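Short chain dehydrogenase (Rhodopseudomonas palustris, PDB 3H7A) probably acts as an NAD(P)-dependent oxidoreductase of the short-chain dehydrogenase/reductase family, with a substrate that remains unassigned. Local coordinates at residues I88-N96 with V110-S121; R163-M174 with S232-I240. All coordinates share one frame; numbering follows the deposited sequence.

Overall arrangement
Both contacts press a helix against structure belonging to the same parallel sheet, and their centres lie about 17 Å apart. Both are partly buried, contact 1 being the nearer to the chain's centre: the end of strand 84-89 and the loop after it pack on helix 104-132, mostly through apolar groups, with a water between two carbonyls. Contact 2 sits farther out, where helix 153-173 meets the approach to strand 237-240, the outermost on its side within the chain; its apolar packing is supplemented by a salt bridge. The two helices touch through Phe119 and Val165. Both contacts border a second subunit, and contact 2 also reaches a third.

Contact 1. Residues I88-N96 with V110-S121; sequences IFNVGANVN and VWEMACWAGFVS
Phe89 lays its ring flat on the backbone of Gly118, where strand 84-89 of this Rossmann fold runs out into the 90-92 loop; Phe89 to Gly92 appear to stand where short-chain dehydrogenases usually carry NNAG. With CG anti to the backbone N (chi1 -178°), the ring drops onto helix 104-132, Gly118 CA making a CH-pi contact 3.6 Å from its centroid, 11° off the normal. Ala117 CB packs at the ring's far end, 3.7 Å from Phe89 CZ, and Ser121 OG approaches obliquely at CD1 while hydrogen-bonding to Ala117 O. Were Phe89 an alanine, Gly118 CA would probably lose the ring face above it and Ala117 CB its apolar neighbour. At the ring's edge, in plane, lies Met113 O, 3.6 Å from Phe89 CZ; this buried carbonyl, in the pi-type turn 112-116, has no hydrogen-bonding partner in the model. Val91 crosses Met113 at about a right angle, its CG1 pointing at the bent methionine chain, modelled in two conformers. Farther along, the Val95 and Val110 side chains slide past each other in opposite directions, their CG2 atoms 3.9 Å apart. Between loop and helix, a water lies 2.8 Å from both Val91 O and Ala114 O.

Contact 2. Residues R163-M174 with S232-I240; sequences RAVAQSMARELM and SAWTFEMEI
The 163-173 part of helix 153-173 runs roughly antiparallel to the chain leading into strand 237-240: Ala170 CA lies 7.4 Å from Phe236 CA, Met174 CA 8.9 Å from Trp234 CA. Phe236 fills the middle. Its ring, with CG anti to the backbone N (chi1 164°), reaches the helix, where Ala170 CB meets Phe236 CD1 at 3.6 Å and Ala166 CB packs against CZ. Gln167 crosses this ring at about a right angle, its CG 3.6 Å from Phe236 CZ; its OE1 goes to Gly148 N of a second subunit. Toward the strand, extended Arg163 presents its guanidinium side-on to Glu237. In this salt bridge Arg163 NE donates to Glu237 OE2 at 2.7 Å and Arg163 NH2 to Glu237 OE1 at 2.9 Å, both nearly straight, each oxygen using its syn lone pair, the guanidinium and carboxylate planes 3° apart. Gln167 NE2 lies over one guanidinium face, and His182 ND1 also hydrogen-bonds Glu237 OE2 from strand 178-185. At the other end Met174 slides past Trp234, its CG 3.9 Å from Trp234 CE3. Packing a helix on the last strand of the parallel sheet, and the segment leading into it, belongs to the Rossmann fold of short-chain dehydrogenases.

Contact 1. Residues I88-N96 with V110-S121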
loop_
_atom_site.group_PDB
_atom_site.type_symbol
_atom_site.label_atom_id
_atom_site.label_comp_id
_atom_site.label_asym_id
_atom_site.label_seq_id
_atom_site.Cartn_x
_atom_site.Cartn_y
_atom_site.Cartn_z
ATOM N N ILE B 88 -16.485 4.518 19.478
ATOM C CA ILE B 88 -16.460 4.756 18.047
ATOM C C ILE B 88 -16.184 6.231 17.829
ATOM O O ILE B 88 -16.973 7.093 18.238
ATOM C CB ILE B 88 -17.758 4.300 17.377
ATOM C CG1 ILE B 88 -17.915 2.802 17.577
ATOM C CG2 ILE B 88 -17.723 4.591 15.887
ATOM C CD1 ILE B 88 -19.294 2.382 17.819
ATOM N N PHE B 89 -15.023 6.518 17.239
ATOM C CA PHE B 89 -14.609 7.881 16.954
ATOM C C PHE B 89 -14.961 8.247 15.515
ATOM O O PHE B 89 -14.362 7.744 14.566
ATOM C CB PHE B 89 -13.113 8.068 17.195
ATOM C CG PHE B 89 -12.656 9.471 16.968
ATOM C CD1 PHE B 89 -12.847 10.450 17.944
ATOM C CD2 PHE B 89 -12.075 9.840 15.743
ATOM C CE1 PHE B 89 -12.436 11.766 17.739
ATOM C CE2 PHE B 89 -11.681 11.148 15.516
ATOM C CZ PHE B 89 -11.849 12.119 16.519
ATOM N N ASN B 90 -15.925 9.143 15.373
ATOM C CA ASN B 90 -16.506 9.460 14.081
ATOM C C ASN B 90 -16.555 10.969 13.882
ATOM O O ASN B 90 -17.614 11.572 13.834
ATOM C CB ASN B 90 -17.907 8.850 14.003
ATOM C CG ASN B 90 -18.571 9.074 12.664
ATOM O OD1 ASN B 90 -18.141 8.528 11.648
ATOM N ND2 ASN B 90 -19.636 9.880 12.657
ATOM N N VAL B 91 -15.388 11.587 13.810
ATOM C CA VAL B 91 -15.317 13.026 13.650
ATOM C C VAL B 91 -14.661 13.331 12.305
ATOM O O VAL B 91 -13.437 13.267 12.157
ATOM C CB VAL B 91 -14.603 13.704 14.847
ATOM C CG1 VAL B 91 -14.479 15.177 14.633
ATOM C CG2 VAL B 91 -15.368 13.465 16.135
ATOM N N GLY B 92 -15.511 13.627 11.321
ATOM C CA GLY B 92 -15.083 14.002 9.975
ATOM C C GLY B 92 -14.589 15.431 9.944
ATOM O O GLY B 92 -14.313 16.010 11.000
ATOM N N ALA B 93 -14.496 15.998 8.739
ATOM C CA ALA B 93 -13.921 17.343 8.504
ATOM C C ALA B 93 -13.574 17.593 7.037
ATOM O O ALA B 93 -12.613 18.322 6.770
ATOM C CB ALA B 93 -12.636 17.569 9.352
ATOM N N ASN B 94 -14.305 16.993 6.096
ATOM C CA ASN B 94 -13.899 17.076 4.688
ATOM C C ASN B 94 -13.864 18.521 4.183
ATOM O O ASN B 94 -14.905 19.159 4.039
ATOM C CB ASN B 94 -14.768 16.188 3.788
ATOM C CG ASN B 94 -14.100 15.885 2.436
ATOM O OD1 ASN B 94 -13.496 16.760 1.809
ATOM N ND2 ASN B 94 -14.214 14.637 1.987
ATOM N N VAL B 95 -12.648 19.035 3.970
ATOM C CA VAL B 95 -12.420 20.370 3.400
ATOM C C VAL B 95 -11.320 20.327 2.351
ATOM O O VAL B 95 -10.413 19.498 2.428
ATOM C CB VAL B 95 -12.056 21.442 4.476
ATOM C CG1 VAL B 95 -13.224 21.681 5.421
ATOM C CG2 VAL B 95 -10.805 21.065 5.265
ATOM N N ASN B 96 -11.397 21.224 1.373
ATOM C CA ASN B 96 -10.443 21.252 0.282
ATOM C C ASN B 96 -9.979 22.679 0.051
ATOM O O ASN B 96 -10.796 23.560 -0.144
ATOM C CB ASN B 96 -11.098 20.686 -0.994
ATOM C CG ASN B 96 -10.114 20.535 -2.156
ATOM O OD1 ASN B 96 -9.753 21.505 -2.815
ATOM N ND2 ASN B 96 -9.698 19.303 -2.420
ATOM N N VAL B 110 -8.236 21.378 11.658
ATOM C CA VAL B 110 -8.537 20.059 11.087
ATOM C C VAL B 110 -7.757 18.969 11.828
ATOM O O VAL B 110 -8.317 17.928 12.169
ATOM C CB VAL B 110 -8.311 20.037 9.558
ATOM C CG1 VAL B 110 -8.364 18.629 9.004
ATOM C CG2 VAL B 110 -9.378 20.888 8.904
ATOM N N TRP B 111 -6.488 19.228 12.144
ATOM C CA TRP B 111 -5.744 18.304 12.984
ATOM C C TRP B 111 -6.346 18.116 14.396
ATOM O O TRP B 111 -6.460 16.978 14.885
ATOM C CB TRP B 111 -4.297 18.747 13.100
ATOM C CG TRP B 111 -3.509 17.885 14.041
ATOM C CD1 TRP B 111 -2.968 16.660 13.769
ATOM C CD2 TRP B 111 -3.172 18.182 15.405
ATOM N NE1 TRP B 111 -2.323 16.169 14.883
ATOM C CE2 TRP B 111 -2.423 17.084 15.896
ATOM C CE3 TRP B 111 -3.425 19.271 16.256
ATOM C CZ2 TRP B 111 -1.913 17.045 17.197
ATOM C CZ3 TRP B 111 -2.919 19.235 17.553
ATOM C CH2 TRP B 111 -2.169 18.124 18.010
ATOM N N GLU B 112 -6.731 19.219 15.045
ATOM C CA GLU B 112 -7.317 19.155 16.393
ATOM C C GLU B 112 -8.585 18.310 16.421
ATOM O O GLU B 112 -8.780 17.510 17.330
ATOM C CB GLU B 112 -7.631 20.548 16.945
ATOM C CG GLU B 112 -6.409 21.429 17.209
ATOM C CD GLU B 112 -6.776 22.825 17.721
ATOM O OE1 GLU B 112 -7.955 23.249 17.607
ATOM O OE2 GLU B 112 -5.869 23.497 18.244
ATOM N N MET B 113 -9.409 18.485 15.394
ATOM C CA MET B 113 -10.714 17.834 15.302
ATOM C C MET B 113 -10.602 16.366 14.853
ATOM O O MET B 113 -11.192 15.481 15.471
ATOM C CB MET B 113 -11.615 18.649 14.351
ATOM C CG MET B 113 -13.096 18.267 14.295
ATOM S SD MET B 113 -14.250 19.105 15.428
ATOM C CE MET B 113 -14.033 18.164 16.924
ATOM N N ALA B 114 -9.842 16.119 13.785
ATOM C CA ALA B 114 -9.812 14.806 13.117
ATOM C C ALA B 114 -8.691 13.848 13.523
ATOM O O ALA B 114 -8.718 12.677 13.157
ATOM C CB ALA B 114 -9.784 15.007 11.602
ATOM N N CYS B 115 -7.691 14.350 14.234
ATOM C CA CYS B 115 -6.538 13.543 14.563
ATOM C C CYS B 115 -6.212 13.551 16.065
ATOM O O CYS B 115 -6.157 12.495 16.699
ATOM C CB CYS B 115 -5.326 14.006 13.764
ATOM S SG CYS B 115 -3.886 12.976 14.167
ATOM N N TRP B 116 -6.003 14.753 16.603
ATOM C CA TRP B 116 -5.744 14.991 18.019
ATOM C C TRP B 116 -6.884 14.433 18.847
ATOM O O TRP B 116 -6.668 13.671 19.774
ATOM C CB TRP B 116 -5.583 16.497 18.265
ATOM C CG TRP B 116 -5.718 16.936 19.708
ATOM C CD1 TRP B 116 -6.761 17.626 20.266
ATOM C CD2 TRP B 116 -4.773 16.714 20.764
ATOM N NE1 TRP B 116 -6.523 17.840 21.607
ATOM C CE2 TRP B 116 -5.310 17.292 21.935
ATOM C CE3 TRP B 116 -3.525 16.082 20.833
ATOM C CZ2 TRP B 116 -4.645 17.253 23.157
ATOM C CZ3 TRP B 116 -2.862 16.049 22.045
ATOM C CH2 TRP B 116 -3.426 16.631 23.195
ATOM N N ALA B 117 -8.104 14.761 18.457
ATOM C CA ALA B 117 -9.278 14.288 19.178
ATOM C C ALA B 117 -9.354 12.769 19.202
ATOM O O ALA B 117 -9.793 12.177 20.196
ATOM C CB ALA B 117 -10.507 14.857 18.558
ATOM N N GLY B 118 -8.909 12.141 18.115
ATOM C CA GLY B 118 -8.881 10.699 17.998
ATOM C C GLY B 118 -7.833 10.074 18.867
ATOM O O GLY B 118 -8.069 9.030 19.457
ATOM N N PHE B 119 -6.665 10.706 18.929
ATOM C CA PHE B 119 -5.600 10.244 19.815
ATOM C C PHE B 119 -6.057 10.256 21.272
ATOM O O PHE B 119 -5.806 9.301 22.004
ATOM C CB PHE B 119 -4.337 11.096 19.648
ATOM C CG PHE B 119 -3.352 10.958 20.796
ATOM C CD1 PHE B 119 -2.621 9.791 20.964
ATOM C CD2 PHE B 119 -3.170 12.002 21.695
ATOM C CE1 PHE B 119 -1.720 9.657 22.013
ATOM C CE2 PHE B 119 -2.278 11.880 22.756
ATOM C CZ PHE B 119 -1.552 10.704 22.913
ATOM N N VAL B 120 -6.728 11.328 21.682
ATOM C CA VAL B 120 -7.114 11.480 23.081
ATOM C C VAL B 120 -8.213 10.489 23.409
ATOM O O VAL B 120 -8.115 9.776 24.411
ATOM C CB VAL B 120 -7.493 12.932 23.451
ATOM C CG1 VAL B 120 -7.960 13.028 24.907
ATOM C CG2 VAL B 120 -6.286 13.863 23.222
ATOM N N SER B 121 -9.219 10.409 22.537
ATOM C CA SER B 121 -10.284 9.414 22.666
ATOM C C SER B 121 -9.759 7.996 22.724
ATOM O O SER B 121 -10.262 7.179 23.499
ATOM C CB SER B 121 -11.229 9.509 21.485
ATOM O OG SER B 121 -11.795 10.795 21.445
HETATM O O HOH W 1 -11.059 11.867 11.949
#

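Contact 2. Residues R163-M174 with S232-I240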
loop_
_atom_site.group_PDB
_atom_site.type_symbol
_atom_site.label_atom_id
_atom_site.label_comp_id
_atom_site.label_asym_id
_atom_site.label_seq_id
_atom_site.Cartn_x
_atom_site.Cartn_y
_atom_site.Cartn_z
ATOM N N ARG B 163 -4.927 7.406 11.127
ATOM C CA ARG B 163 -4.638 6.031 10.716
ATOM C C ARG B 163 -3.393 5.506 11.430
ATOM O O ARG B 163 -3.402 4.397 11.964
ATOM C CB ARG B 163 -4.457 5.966 9.194
ATOM C CG ARG B 163 -4.275 4.565 8.666
ATOM C CD ARG B 163 -4.226 4.589 7.154
ATOM N NE ARG B 163 -4.207 3.221 6.650
ATOM C CZ ARG B 163 -3.184 2.674 6.007
ATOM N NH1 ARG B 163 -2.082 3.380 5.778
ATOM N NH2 ARG B 163 -3.273 1.420 5.586
ATOM N N ALA B 164 -2.332 6.310 11.475
ATOM C CA ALA B 164 -1.135 5.902 12.244
ATOM C C ALA B 164 -1.404 5.643 13.720
ATOM O O ALA B 164 -0.819 4.716 14.312
ATOM C CB ALA B 164 -0.087 6.931 12.128
ATOM N N VAL B 165 -2.246 6.479 14.322
ATOM C CA VAL B 165 -2.564 6.355 15.744
ATOM C C VAL B 165 -3.245 5.005 15.937
ATOM O O VAL B 165 -2.844 4.223 16.802
ATOM C CB VAL B 165 -3.430 7.555 16.256
ATOM C CG1 VAL B 165 -4.098 7.249 17.595
ATOM C CG2 VAL B 165 -2.589 8.819 16.379
ATOM N N ALA B 166 -4.235 4.728 15.085
ATOM C CA ALA B 166 -4.940 3.443 15.066
ATOM C C ALA B 166 -3.991 2.254 14.887
ATOM O O ALA B 166 -4.056 1.317 15.671
ATOM C CB ALA B 166 -6.039 3.438 14.003
ATOM N N GLN B 167 -3.081 2.318 13.904
ATOM C CA GLN B 167 -2.110 1.243 13.660
ATOM C C GLN B 167 -1.251 0.978 14.880
ATOM O O GLN B 167 -1.118 -0.172 15.302
ATOM C CB GLN B 167 -1.203 1.565 12.471
ATOM C CG GLN B 167 -1.881 1.509 11.123
ATOM C CD GLN B 167 -0.875 1.487 9.997
ATOM O OE1 GLN B 167 0.339 1.530 10.238
ATOM N NE2 GLN B 167 -1.362 1.431 8.767
ATOM N N SER B 168 -0.689 2.043 15.447
ATOM C CA SER B 168 0.164 1.951 16.629
ATOM C C SER B 168 -0.570 1.438 17.862
ATOM O O SER B 168 -0.000 0.704 18.686
ATOM C CB SER B 168 0.756 3.317 16.936
ATOM O OG SER B 168 1.688 3.681 15.938
ATOM N N MET B 169 -1.828 1.840 17.998
ATOM C CA MET B 169 -2.616 1.386 19.132
ATOM C C MET B 169 -2.903 -0.089 18.932
ATOM O O MET B 169 -2.824 -0.867 19.875
ATOM C CB MET B 169 -3.906 2.199 19.282
ATOM C CG MET B 169 -3.713 3.614 19.902
ATOM S SD MET B 169 -5.229 4.558 20.173
ATOM C CE MET B 169 -6.165 3.373 21.135
ATOM N N ALA B 170 -3.207 -0.473 17.696
ATOM C CA ALA B 170 -3.503 -1.876 17.378
ATOM C C ALA B 170 -2.315 -2.804 17.645
ATOM O O ALA B 170 -2.474 -3.847 18.263
ATOM C CB ALA B 170 -4.013 -2.021 15.943
ATOM N N ARG B 171 -1.121 -2.409 17.220
ATOM C CA ARG B 171 0.047 -3.236 17.429
ATOM C C ARG B 171 0.262 -3.473 18.931
ATOM O O ARG B 171 0.598 -4.578 19.330
ATOM C CB ARG B 171 1.302 -2.626 16.783
ATOM C CG ARG B 171 1.224 -2.333 15.280
ATOM C CD ARG B 171 1.230 -3.556 14.366
ATOM N NE ARG B 171 2.342 -4.463 14.635
ATOM C CZ ARG B 171 2.453 -5.690 14.127
ATOM N NH1 ARG B 171 3.497 -6.445 14.446
ATOM N NH2 ARG B 171 1.523 -6.167 13.303
ATOM N N GLU B 172 0.018 -2.446 19.747
ATOM C CA GLU B 172 0.190 -2.528 21.206
ATOM C C GLU B 172 -0.939 -3.257 21.958
ATOM O O GLU B 172 -0.675 -4.018 22.892
ATOM C CB GLU B 172 0.391 -1.132 21.808
ATOM C CG GLU B 172 0.988 -1.148 23.221
ATOM C CD GLU B 172 0.976 0.206 23.946
ATOM O OE1 GLU B 172 0.996 1.268 23.283
ATOM O OE2 GLU B 172 0.961 0.201 25.204
ATOM N N LEU B 173 -2.183 -3.033 21.544
ATOM C CA LEU B 173 -3.341 -3.412 22.363
ATOM C C LEU B 173 -4.119 -4.622 21.878
ATOM O O LEU B 173 -4.838 -5.228 22.668
ATOM C CB LEU B 173 -4.288 -2.215 22.562
ATOM C CG LEU B 173 -3.677 -0.878 23.016
ATOM C CD1 LEU B 173 -4.690 0.246 22.869
ATOM C CD2 LEU B 173 -3.119 -0.914 24.431
ATOM N N MET B 174 -3.997 -4.981 20.599
ATOM C CA MET B 174 -4.627 -6.215 20.129
ATOM C C MET B 174 -4.155 -7.460 20.918
ATOM O O MET B 174 -5.009 -8.257 21.330
ATOM C CB MET B 174 -4.559 -6.381 18.596
ATOM C CG MET B 174 -5.688 -5.634 17.837
ATOM S SD MET B 174 -5.485 -5.833 16.072
ATOM C CE MET B 174 -7.159 -5.660 15.492
ATOM N N SER B 232 -9.944 -14.674 17.344
ATOM C CA SER B 232 -9.186 -15.579 16.489
ATOM C C SER B 232 -9.163 -15.047 15.062
ATOM O O SER B 232 -8.413 -15.544 14.227
ATOM C CB SER B 232 -9.774 -16.993 16.530
ATOM O OG SER B 232 -11.184 -16.969 16.356
ATOM N N ALA B 233 -9.974 -14.026 14.790
ATOM C CA ALA B 233 -10.094 -13.481 13.447
ATOM C C ALA B 233 -10.499 -12.005 13.413
ATOM O O ALA B 233 -11.533 -11.662 12.854
ATOM C CB ALA B 233 -11.087 -14.305 12.654
ATOM N N TRP B 234 -9.682 -11.126 13.984
ATOM C CA TRP B 234 -9.997 -9.695 13.957
ATOM C C TRP B 234 -9.411 -9.054 12.731
ATOM O O TRP B 234 -8.299 -9.391 12.316
ATOM C CB TRP B 234 -9.416 -8.973 15.164
ATOM C CG TRP B 234 -10.186 -9.153 16.439
ATOM C CD1 TRP B 234 -11.489 -9.582 16.584
ATOM C CD2 TRP B 234 -9.715 -8.852 17.750
ATOM N NE1 TRP B 234 -11.837 -9.591 17.914
ATOM C CE2 TRP B 234 -10.763 -9.146 18.650
ATOM C CE3 TRP B 234 -8.497 -8.364 18.257
ATOM C CZ2 TRP B 234 -10.631 -8.962 20.023
ATOM C CZ3 TRP B 234 -8.365 -8.195 19.631
ATOM C CH2 TRP B 234 -9.423 -8.496 20.494
ATOM N N THR B 235 -10.157 -8.104 12.183
ATOM C CA THR B 235 -9.700 -7.258 11.092
ATOM C C THR B 235 -9.261 -5.917 11.694
ATOM O O THR B 235 -9.984 -5.350 12.514
ATOM C CB THR B 235 -10.859 -7.028 10.096
ATOM O OG1 THR B 235 -11.308 -8.292 9.599
ATOM C CG2 THR B 235 -10.439 -6.179 8.935
ATOM N N PHE B 236 -8.088 -5.408 11.310
ATOM C CA PHE B 236 -7.722 -4.057 11.719
ATOM C C PHE B 236 -8.391 -3.011 10.842
ATOM O O PHE B 236 -9.043 -2.120 11.349
ATOM C CB PHE B 236 -6.206 -3.823 11.764
ATOM C CG PHE B 236 -5.830 -2.359 11.810
ATOM C CD1 PHE B 236 -6.028 -1.609 12.967
ATOM C CD2 PHE B 236 -5.297 -1.724 10.679
ATOM C CE1 PHE B 236 -5.712 -0.236 13.010
ATOM C CE2 PHE B 236 -4.992 -0.358 10.703
ATOM C CZ PHE B 236 -5.197 0.389 11.876
ATOM N N GLU B 237 -8.225 -3.120 9.527
ATOM C CA GLU B 237 -8.720 -2.100 8.613
ATOM C C GLU B 237 -9.642 -2.703 7.580
ATOM O O GLU B 237 -9.371 -3.772 7.053
ATOM C CB GLU B 237 -7.552 -1.439 7.894
ATOM C CG GLU B 237 -7.847 -0.092 7.292
ATOM C CD GLU B 237 -6.570 0.638 6.936
ATOM O OE1 GLU B 237 -5.707 0.040 6.265
ATOM O OE2 GLU B 237 -6.417 1.805 7.342
ATOM N N MET B 238 -10.719 -1.993 7.278
ATOM C CA MET B 238 -11.731 -2.479 6.353
ATOM C C MET B 238 -12.244 -1.272 5.584
ATOM O O MET B 238 -12.433 -0.206 6.170
ATOM C CB MET B 238 -12.866 -3.125 7.151
ATOM C CG MET B 238 -13.618 -4.170 6.392
ATOM S SD MET B 238 -14.796 -5.107 7.361
ATOM C CE MET B 238 -16.092 -3.913 7.650
ATOM N N GLU B 239 -12.454 -1.421 4.279
ATOM C CA GLU B 239 -13.002 -0.331 3.470
ATOM C C GLU B 239 -14.346 -0.713 2.867
ATOM O O GLU B 239 -14.488 -1.804 2.326
ATOM C CB GLU B 239 -12.028 0.104 2.362
ATOM C CG GLU B 239 -12.509 1.349 1.618
ATOM C CD GLU B 239 -11.552 1.871 0.548
ATOM O OE1 GLU B 239 -10.412 1.366 0.424
ATOM O OE2 GLU B 239 -11.964 2.814 -0.170
ATOM N N ILE B 240 -15.326 0.185 2.969
ATOM C CA ILE B 240 -16.653 -0.036 2.400
ATOM C C ILE B 240 -17.017 1.083 1.438
ATOM O O ILE B 240 -16.537 2.201 1.586
ATOM C CB ILE B 240 -17.742 -0.162 3.507
ATOM C CG1 ILE B 240 -17.688 1.027 4.482
ATOM C CG2 ILE B 240 -17.553 -1.443 4.256
ATOM C CD1 ILE B 240 -18.766 1.019 5.567
#